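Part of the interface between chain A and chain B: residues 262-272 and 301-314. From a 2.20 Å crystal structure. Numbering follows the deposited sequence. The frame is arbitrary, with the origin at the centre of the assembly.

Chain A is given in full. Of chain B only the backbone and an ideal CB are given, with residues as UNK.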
ATOM      1  N   GLY A 262     -31.906 -13.504  15.412  1.00 43.11           N
ATOM      2  CA  GLY A 262     -32.590 -12.300  15.934  1.00 44.52           C
ATOM      3  C   GLY A 262     -32.647 -11.244  14.839  1.00 44.93           C
ATOM      4  O   GLY A 262     -31.840 -11.263  13.919  1.00 43.93           O
ATOM      5  N   LEU A 263     -33.613 -10.336  14.897  1.00 46.32           N
ATOM      6  CA  LEU A 263     -33.724  -9.337  13.822  1.00 47.43           C
ATOM      7  C   LEU A 263     -32.509  -8.384  13.792  1.00 47.20           C
ATOM      8  O   LEU A 263     -32.106  -7.914  12.724  1.00 47.46           O
ATOM      9  CB  LEU A 263     -35.047  -8.563  13.917  1.00 48.62           C
ATOM     10  CG  LEU A 263     -36.362  -9.216  13.446  1.00 50.43           C
ATOM     11  CD1 LEU A 263     -37.413  -8.114  13.229  1.00 52.72           C
ATOM     12  CD2 LEU A 263     -36.204 -10.096  12.166  1.00 52.70           C
ATOM     13  N   ASP A 264     -31.916  -8.162  14.962  1.00 46.74           N
ATOM     14  CA  ASP A 264     -30.691  -7.363  15.108  1.00 46.60           C
ATOM     15  C   ASP A 264     -29.424  -8.088  14.630  1.00 45.86           C
ATOM     16  O   ASP A 264     -28.391  -7.444  14.397  1.00 45.69           O
ATOM     17  CB  ASP A 264     -30.527  -6.897  16.572  1.00 47.24           C
ATOM     18  CG  ASP A 264     -30.548  -8.067  17.584  1.00 49.83           C
ATOM     19  OD1 ASP A 264     -31.423  -8.960  17.475  1.00 51.63           O
ATOM     20  OD2 ASP A 264     -29.683  -8.101  18.492  1.00 51.17           O
ATOM     21  N   ALA A 265     -29.494  -9.417  14.491  1.00 45.04           N
ATOM     22  CA  ALA A 265     -28.334 -10.225  14.086  1.00 44.77           C
ATOM     23  C   ALA A 265     -28.196 -10.376  12.569  1.00 44.56           C
ATOM     24  O   ALA A 265     -27.131 -10.742  12.064  1.00 44.77           O
ATOM     25  CB  ALA A 265     -28.364 -11.596  14.766  1.00 44.60           C
ATOM     26  N   LEU A 266     -29.273 -10.080  11.849  1.00 43.69           N
ATOM     27  CA  LEU A 266     -29.334 -10.298  10.414  1.00 43.18           C
ATOM     28  C   LEU A 266     -28.435  -9.413   9.526  1.00 42.12           C
ATOM     29  O   LEU A 266     -28.004  -9.881   8.470  1.00 42.42           O
ATOM     30  CB  LEU A 266     -30.789 -10.215   9.924  1.00 43.11           C
ATOM     31  CG  LEU A 266     -31.177 -11.196   8.808  1.00 44.24           C
ATOM     32  CD1 LEU A 266     -30.741 -12.646   9.116  1.00 43.66           C
ATOM     33  CD2 LEU A 266     -32.663 -11.129   8.542  1.00 43.83           C
ATOM     34  N   PRO A 267     -28.240  -8.114   9.874  1.00 40.84           N
ATOM     35  CA  PRO A 267     -27.300  -7.311   9.068  1.00 39.50           C
ATOM     36  C   PRO A 267     -25.888  -7.883   8.965  1.00 38.20           C
ATOM     37  O   PRO A 267     -25.308  -7.862   7.887  1.00 37.39           O
ATOM     38  CB  PRO A 267     -27.298  -5.945   9.778  1.00 39.56           C
ATOM     39  CG  PRO A 267     -28.682  -5.856  10.365  1.00 40.89           C
ATOM     40  CD  PRO A 267     -28.922  -7.277  10.885  1.00 41.00           C
ATOM     41  N   ILE A 268     -25.350  -8.398  10.065  1.00 37.66           N
ATOM     42  CA  ILE A 268     -24.039  -9.029  10.032  1.00 37.98           C
ATOM     43  C   ILE A 268     -23.998 -10.326   9.175  1.00 36.69           C
ATOM     44  O   ILE A 268     -23.026 -10.568   8.462  1.00 36.58           O
ATOM     45  CB  ILE A 268     -23.453  -9.192  11.472  1.00 39.14           C
ATOM     46  CG1 ILE A 268     -22.564  -7.990  11.811  1.00 41.04           C
ATOM     47  CG2 ILE A 268     -22.639 -10.487  11.642  1.00 40.66           C
ATOM     48  CD1 ILE A 268     -21.753  -7.455  10.590  1.00 44.20           C
ATOM     49  N   VAL A 269     -25.065 -11.124   9.223  1.00 35.69           N
ATOM     50  CA  VAL A 269     -25.147 -12.353   8.442  1.00 35.35           C
ATOM     51  C   VAL A 269     -25.256 -12.032   6.940  1.00 34.94           C
ATOM     52  O   VAL A 269     -24.549 -12.622   6.142  1.00 34.46           O
ATOM     53  CB  VAL A 269     -26.308 -13.302   8.948  1.00 35.45           C
ATOM     54  CG1 VAL A 269     -26.577 -14.417   7.976  1.00 35.44           C
ATOM     55  CG2 VAL A 269     -25.984 -13.880  10.320  1.00 35.31           C
ATOM     56  N   GLN A 270     -26.124 -11.085   6.569  1.00 34.85           N
ATOM     57  CA  GLN A 270     -26.191 -10.574   5.203  1.00 35.58           C
ATOM     58  C   GLN A 270     -24.813 -10.121   4.716  1.00 35.54           C
ATOM     59  O   GLN A 270     -24.376 -10.477   3.620  1.00 35.07           O
ATOM     60  CB  GLN A 270     -27.170  -9.402   5.108  1.00 34.35           C
ATOM     61  CG  GLN A 270     -27.216  -8.779   3.707  1.00 37.21           C
ATOM     62  CD  GLN A 270     -28.298  -7.715   3.550  1.00 38.66           C
ATOM     63  OE1 GLN A 270     -29.412  -7.852   4.076  1.00 45.93           O
ATOM     64  NE2 GLN A 270     -27.976  -6.651   2.829  1.00 38.75           N
ATOM     65  N   ARG A 271     -24.132  -9.322   5.532  1.00 36.33           N
ATOM     66  CA  ARG A 271     -22.814  -8.832   5.154  1.00 37.58           C
ATOM     67  C   ARG A 271     -21.853  -9.993   4.924  1.00 37.56           C
ATOM     68  O   ARG A 271     -21.140 -10.011   3.930  1.00 37.76           O
ATOM     69  CB  ARG A 271     -22.283  -7.864   6.219  1.00 38.47           C
ATOM     70  CG  ARG A 271     -21.028  -7.173   5.843  1.00 41.59           C
ATOM     71  CD  ARG A 271     -20.446  -6.423   7.042  1.00 47.82           C
ATOM     72  NE  ARG A 271     -21.137  -5.167   7.295  1.00 48.63           N
ATOM     73  CZ  ARG A 271     -20.717  -4.253   8.166  1.00 50.77           C
ATOM     74  NH1 ARG A 271     -19.612  -4.462   8.872  1.00 51.53           N
ATOM     75  NH2 ARG A 271     -21.397  -3.125   8.328  1.00 49.85           N
ATOM     76  N   ARG A 272     -21.851 -10.974   5.824  1.00 37.50           N
ATOM     77  CA  ARG A 272     -20.955 -12.119   5.676  1.00 38.86           C
ATOM     78  C   ARG A 272     -21.245 -12.968   4.414  1.00 36.41           C
ATOM     79  O   ARG A 272     -20.310 -13.417   3.744  1.00 35.49           O
ATOM     80  CB  ARG A 272     -20.901 -12.974   6.960  1.00 39.10           C
ATOM     81  CG  ARG A 272     -20.285 -14.376   6.758  1.00 43.58           C
ATOM     82  CD  ARG A 272     -19.696 -15.000   8.069  1.00 44.51           C
ATOM     83  NE  ARG A 272     -20.724 -15.614   8.925  1.00 53.20           N
ATOM     84  CZ  ARG A 272     -21.338 -15.005   9.948  1.00 55.23           C
ATOM     85  NH1 ARG A 272     -21.046 -13.741  10.264  1.00 58.07           N
ATOM     86  NH2 ARG A 272     -22.256 -15.661  10.655  1.00 54.11           N
TER
ATOM     87  N   UNK B 301     -39.229  -2.037  12.822  1.00 39.66           N
ATOM     88  CA  UNK B 301     -39.245  -2.802  11.574  1.00 39.87           C
ATOM     89  C   UNK B 301     -37.821  -3.276  11.266  1.00 39.39           C
ATOM     90  O   UNK B 301     -36.840  -2.684  11.749  1.00 38.92           O
ATOM     91  CB  UNK B 301     -39.802  -1.963  10.422  1.00 39.87           C
ATOM     92  N   UNK B 302     -37.715  -4.346  10.482  1.00 39.33           N
ATOM     93  CA  UNK B 302     -36.436  -4.814   9.922  1.00 39.58           C
ATOM     94  C   UNK B 302     -35.684  -3.737   9.141  1.00 38.06           C
ATOM     95  O   UNK B 302     -34.477  -3.626   9.260  1.00 38.29           O
ATOM     96  CB  UNK B 302     -36.684  -6.015   9.006  1.00 39.58           C
ATOM     97  N   UNK B 303     -36.392  -2.973   8.319  1.00 37.86           N
ATOM     98  CA  UNK B 303     -35.757  -1.894   7.564  1.00 37.61           C
ATOM     99  C   UNK B 303     -35.136  -0.843   8.499  1.00 36.66           C
ATOM    100  O   UNK B 303     -34.067  -0.334   8.212  1.00 36.52           O
ATOM    101  CB  UNK B 303     -36.778  -1.233   6.635  1.00 37.61           C
ATOM    102  N   UNK B 304     -35.794  -0.564   9.624  1.00 36.53           N
ATOM    103  CA  UNK B 304     -35.315   0.415  10.618  1.00 36.60           C
ATOM    104  C   UNK B 304     -34.079  -0.063  11.362  1.00 36.45           C
ATOM    105  O   UNK B 304     -33.198   0.732  11.692  1.00 34.96           O
ATOM    106  CB  UNK B 304     -36.422   0.724  11.628  1.00 36.60           C
ATOM    107  N   UNK B 305     -34.051  -1.366  11.653  1.00 36.77           N
ATOM    108  CA  UNK B 305     -32.883  -2.043  12.204  1.00 36.30           C
ATOM    109  C   UNK B 305     -31.698  -1.940  11.234  1.00 36.61           C
ATOM    110  O   UNK B 305     -30.598  -1.614  11.645  1.00 36.66           O
ATOM    111  CB  UNK B 305     -33.206  -3.509  12.501  1.00 36.30           C
ATOM    112  N   UNK B 306     -31.932  -2.218   9.957  1.00 37.73           N
ATOM    113  CA  UNK B 306     -30.886  -2.121   8.926  1.00 38.80           C
ATOM    114  C   UNK B 306     -30.352  -0.695   8.786  1.00 37.85           C
ATOM    115  O   UNK B 306     -29.153  -0.484   8.745  1.00 38.34           O
ATOM    116  CB  UNK B 306     -31.429  -2.601   7.578  1.00 38.80           C
ATOM    117  N   UNK B 307     -31.261   0.268   8.740  1.00 37.97           N
ATOM    118  CA  UNK B 307     -30.943   1.709   8.682  1.00 37.74           C
ATOM    119  C   UNK B 307     -30.100   2.135   9.884  1.00 36.89           C
ATOM    120  O   UNK B 307     -29.072   2.797   9.719  1.00 36.94           O
ATOM    121  CB  UNK B 307     -32.227   2.539   8.629  1.00 37.74           C
ATOM    122  N   UNK B 308     -30.502   1.738  11.092  1.00 36.34           N
ATOM    123  CA  UNK B 308     -29.713   2.076  12.279  1.00 35.48           C
ATOM    124  C   UNK B 308     -28.336   1.441  12.182  1.00 35.34           C
ATOM    125  O   UNK B 308     -27.347   2.091  12.508  1.00 34.99           O
ATOM    126  CB  UNK B 308     -30.422   1.619  13.555  1.00 35.48           C
ATOM    127  N   UNK B 309     -28.294   0.171  11.755  1.00 34.69           N
ATOM    128  CA  UNK B 309     -27.071  -0.596  11.695  1.00 34.57           C
ATOM    129  C   UNK B 309     -26.061   0.001  10.706  1.00 34.85           C
ATOM    130  O   UNK B 309     -24.887   0.139  11.041  1.00 34.02           O
ATOM    131  CB  UNK B 309     -27.390  -2.043  11.314  1.00 34.57           C
ATOM    132  N   UNK B 310     -26.526   0.334   9.496  1.00 35.33           N
ATOM    133  CA  UNK B 310     -25.658   0.845   8.427  1.00 36.30           C
ATOM    134  C   UNK B 310     -25.208   2.279   8.734  1.00 36.56           C
ATOM    135  O   UNK B 310     -24.082   2.674   8.419  1.00 36.37           O
ATOM    136  CB  UNK B 310     -26.383   0.796   7.081  1.00 36.30           C
ATOM    137  N   UNK B 311     -26.077   3.045   9.382  1.00 36.09           N
ATOM    138  CA  UNK B 311     -25.723   4.403   9.784  1.00 36.08           C
ATOM    139  C   UNK B 311     -24.645   4.369  10.867  1.00 36.16           C
ATOM    140  O   UNK B 311     -23.653   5.081  10.748  1.00 36.47           O
ATOM    141  CB  UNK B 311     -26.958   5.156  10.282  1.00 36.08           C
ATOM    142  N   UNK B 312     -24.821   3.542  11.905  1.00 35.89           N
ATOM    143  CA  UNK B 312     -23.766   3.364  12.916  1.00 36.38           C
ATOM    144  C   UNK B 312     -22.451   2.860  12.298  1.00 36.75           C
ATOM    145  O   UNK B 312     -21.383   3.323  12.641  1.00 36.53           O
ATOM    146  CB  UNK B 312     -24.237   2.385  13.993  1.00 36.38           C
ATOM    147  N   UNK B 313     -22.559   1.885  11.399  1.00 37.95           N
ATOM    148  CA  UNK B 313     -21.410   1.280  10.742  1.00 38.77           C
ATOM    149  C   UNK B 313     -20.497   2.292  10.012  1.00 39.10           C
ATOM    150  O   UNK B 313     -19.302   2.052   9.914  1.00 38.02           O
ATOM    151  CB  UNK B 313     -21.905   0.230   9.745  1.00 38.77           C
ATOM    152  N   UNK B 314     -21.068   3.391   9.499  1.00 39.86           N
ATOM    153  CA  UNK B 314     -20.296   4.509   8.887  1.00 41.99           C
ATOM    154  C   UNK B 314     -19.286   5.204   9.834  1.00 39.50           C
ATOM    155  O   UNK B 314     -18.348   5.883   9.373  1.00 39.97           O
ATOM    156  CB  UNK B 314     -21.276   5.563   8.369  1.00 41.99           C
TER

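Helix 266-272 of chain A and helix 302-313 of chain B approach to 10.6 Å between axes and cross at -70°. The CB atoms of 305, 309 and 313, one helical turn apart, point toward chain A and mark the contact side.

Position 301 precedes the helix, with phi/psi of -75/157°, and its CB points away from chain A. A small capping residue such as Ser, Thr, Asp or Asn would suit. It is Thr301(B), whose OG1 accepts from the backbone N of position 304 at 3.2 Å.

At 302, CB points sideways, 4.8 Å from Leu263(A) CD1. A long side chain could reach along this leucine. Arg302(B) does so, its NE 3.3 Å from Leu263(A) CD2 and one face of its guanidinium covered by Leu263(A) CD1.

Positions 303 and 304 have nothing of the chain A stretch within 5.5 Å of CB, so that stretch sets no preference. They are Ala303(B) and Glu304(B); the OE1 of Glu304(B) accepts from Thr301(B) N at 3.2 Å, a second hydrogen bond between the same two residues.

At 305, CB points toward chain A, 4.5 Å from Leu263(A) O and 5.3 Å from Asp264(A) CA. Leu, Ile, Val or Met could fill the space beside Leu263(A) and Pro267(A). Ile305(B) places CD1 3.6 Å from Leu263(A) CB and CG2 4.2 Å from Pro267(A) CG.

At 306, CB is sideways, 5.1 Å from Pro267(A) CG; a medium-sized side chain, polar or apolar, would fit. Asn306(B) brings its amide end against that proline ring.

Positions 307 and 308 are out of reach: Asp307(B) and Val308(B).

At 309, CB points toward chain A, 4.1 Å from Pro267(A) CG, with Ile268(A) and Arg271(A) farther along. A large apolar side chain is favoured, Leu, Met or an aromatic. Phe309(B), chi1 t, lays a ring face against the proline: Pro267(A) CB is 3.5 Å from the Phe309(B) ring centroid, 8° off the normal, a CH-pi contact. Ile268(A) CD1 meets the ring edge, 3.6 Å from Phe309(B) CZ.

Position 310 points sideways without contact, and 311 and 312 are out of reach: Thr310(B), Thr311(B) and Ala312(B). Thr311(B) OG1 donates to Asp307(B) O at 3.0 Å.

At 313, CB points toward chain A, 3.7 Å from Arg271(A) NH2. So close a donor favours a short acceptor, Ser, Thr, Asp or Asn. In Ser313(B), OG accepts from Arg271(A) NH2 at 2.9 Å, with an N-H...acceptor angle of 141°, near the guanidinium plane.

Position 314, Met314(B), is out of reach.

Chain B (301-314) TRAEINDVFTTASM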
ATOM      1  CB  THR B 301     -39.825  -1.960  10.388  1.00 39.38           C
ATOM      2  OG1 THR B 301     -38.927  -0.902  10.050  1.00 39.94           O
ATOM      3  CG2 THR B 301     -41.180  -1.326  10.773  1.00 39.11           C
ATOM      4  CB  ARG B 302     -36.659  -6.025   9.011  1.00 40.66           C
ATOM      5  CG  ARG B 302     -37.121  -7.266   9.779  1.00 43.93           C
ATOM      6  CD  ARG B 302     -37.722  -8.286   8.841  1.00 49.22           C
ATOM      7  NE  ARG B 302     -38.108  -9.525   9.523  1.00 52.82           N
ATOM      8  CZ  ARG B 302     -39.321  -9.782  10.013  1.00 54.70           C
ATOM      9  NH1 ARG B 302     -40.295  -8.881   9.916  1.00 54.81           N
ATOM     10  NH2 ARG B 302     -39.557 -10.952  10.603  1.00 55.55           N
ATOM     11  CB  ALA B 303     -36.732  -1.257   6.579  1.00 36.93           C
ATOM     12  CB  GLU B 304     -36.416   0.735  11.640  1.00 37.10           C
ATOM     13  CG  GLU B 304     -37.429   1.741  11.133  1.00 37.95           C
ATOM     14  CD  GLU B 304     -38.607   1.925  12.044  1.00 39.73           C
ATOM     15  OE1 GLU B 304     -38.823   1.095  12.953  1.00 40.48           O
ATOM     16  OE2 GLU B 304     -39.337   2.914  11.837  1.00 42.93           O
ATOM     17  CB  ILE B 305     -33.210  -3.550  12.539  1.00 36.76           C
ATOM     18  CG1 ILE B 305     -34.010  -3.659  13.840  1.00 36.04           C
ATOM     19  CG2 ILE B 305     -31.944  -4.398  12.632  1.00 35.98           C
ATOM     20  CD1 ILE B 305     -34.825  -4.945  13.919  1.00 38.77           C
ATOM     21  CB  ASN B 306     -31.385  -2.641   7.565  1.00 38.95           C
ATOM     22  CG  ASN B 306     -31.562  -4.168   7.538  1.00 41.88           C
ATOM     23  OD1 ASN B 306     -32.627  -4.699   7.137  1.00 41.36           O
ATOM     24  ND2 ASN B 306     -30.519  -4.880   7.940  1.00 41.82           N
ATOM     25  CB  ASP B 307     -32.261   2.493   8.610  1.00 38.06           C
ATOM     26  CG  ASP B 307     -32.079   3.990   8.382  1.00 40.74           C
ATOM     27  OD1 ASP B 307     -30.967   4.461   8.010  1.00 39.96           O
ATOM     28  OD2 ASP B 307     -33.099   4.701   8.588  1.00 41.78           O
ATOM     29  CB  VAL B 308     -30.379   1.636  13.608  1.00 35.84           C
ATOM     30  CG1 VAL B 308     -29.374   1.718  14.797  1.00 34.91           C
ATOM     31  CG2 VAL B 308     -31.593   2.469  13.884  1.00 34.98           C
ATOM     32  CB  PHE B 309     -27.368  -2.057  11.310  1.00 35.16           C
ATOM     33  CG  PHE B 309     -26.135  -2.911  11.165  1.00 34.90           C
ATOM     34  CD1 PHE B 309     -25.721  -3.739  12.205  1.00 36.39           C
ATOM     35  CD2 PHE B 309     -25.389  -2.891   9.992  1.00 34.86           C
ATOM     36  CE1 PHE B 309     -24.595  -4.532  12.071  1.00 35.36           C
ATOM     37  CE2 PHE B 309     -24.240  -3.690   9.867  1.00 36.29           C
ATOM     38  CZ  PHE B 309     -23.854  -4.500  10.909  1.00 35.37           C
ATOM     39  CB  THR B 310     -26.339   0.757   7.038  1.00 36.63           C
ATOM     40  OG1 THR B 310     -27.514   1.562   7.043  1.00 40.11           O
ATOM     41  CG2 THR B 310     -26.757  -0.705   6.691  1.00 36.70           C
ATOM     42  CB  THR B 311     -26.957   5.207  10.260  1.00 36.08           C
ATOM     43  OG1 THR B 311     -27.790   5.484   9.131  1.00 37.72           O
ATOM     44  CG2 THR B 311     -26.541   6.522  10.933  1.00 35.51           C
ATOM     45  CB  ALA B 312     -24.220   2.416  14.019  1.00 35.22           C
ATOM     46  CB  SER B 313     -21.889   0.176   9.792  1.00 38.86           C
ATOM     47  OG  SER B 313     -20.806  -0.456   9.149  1.00 41.92           O
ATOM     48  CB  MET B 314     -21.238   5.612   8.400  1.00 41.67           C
ATOM     49  CG  MET B 314     -22.178   5.266   7.271  1.00 45.25           C
ATOM     50  SD  MET B 314     -23.167   6.772   6.975  1.00 50.85           S
ATOM     51  CE  MET B 314     -22.108   7.561   5.787  1.00 46.98           C
TER
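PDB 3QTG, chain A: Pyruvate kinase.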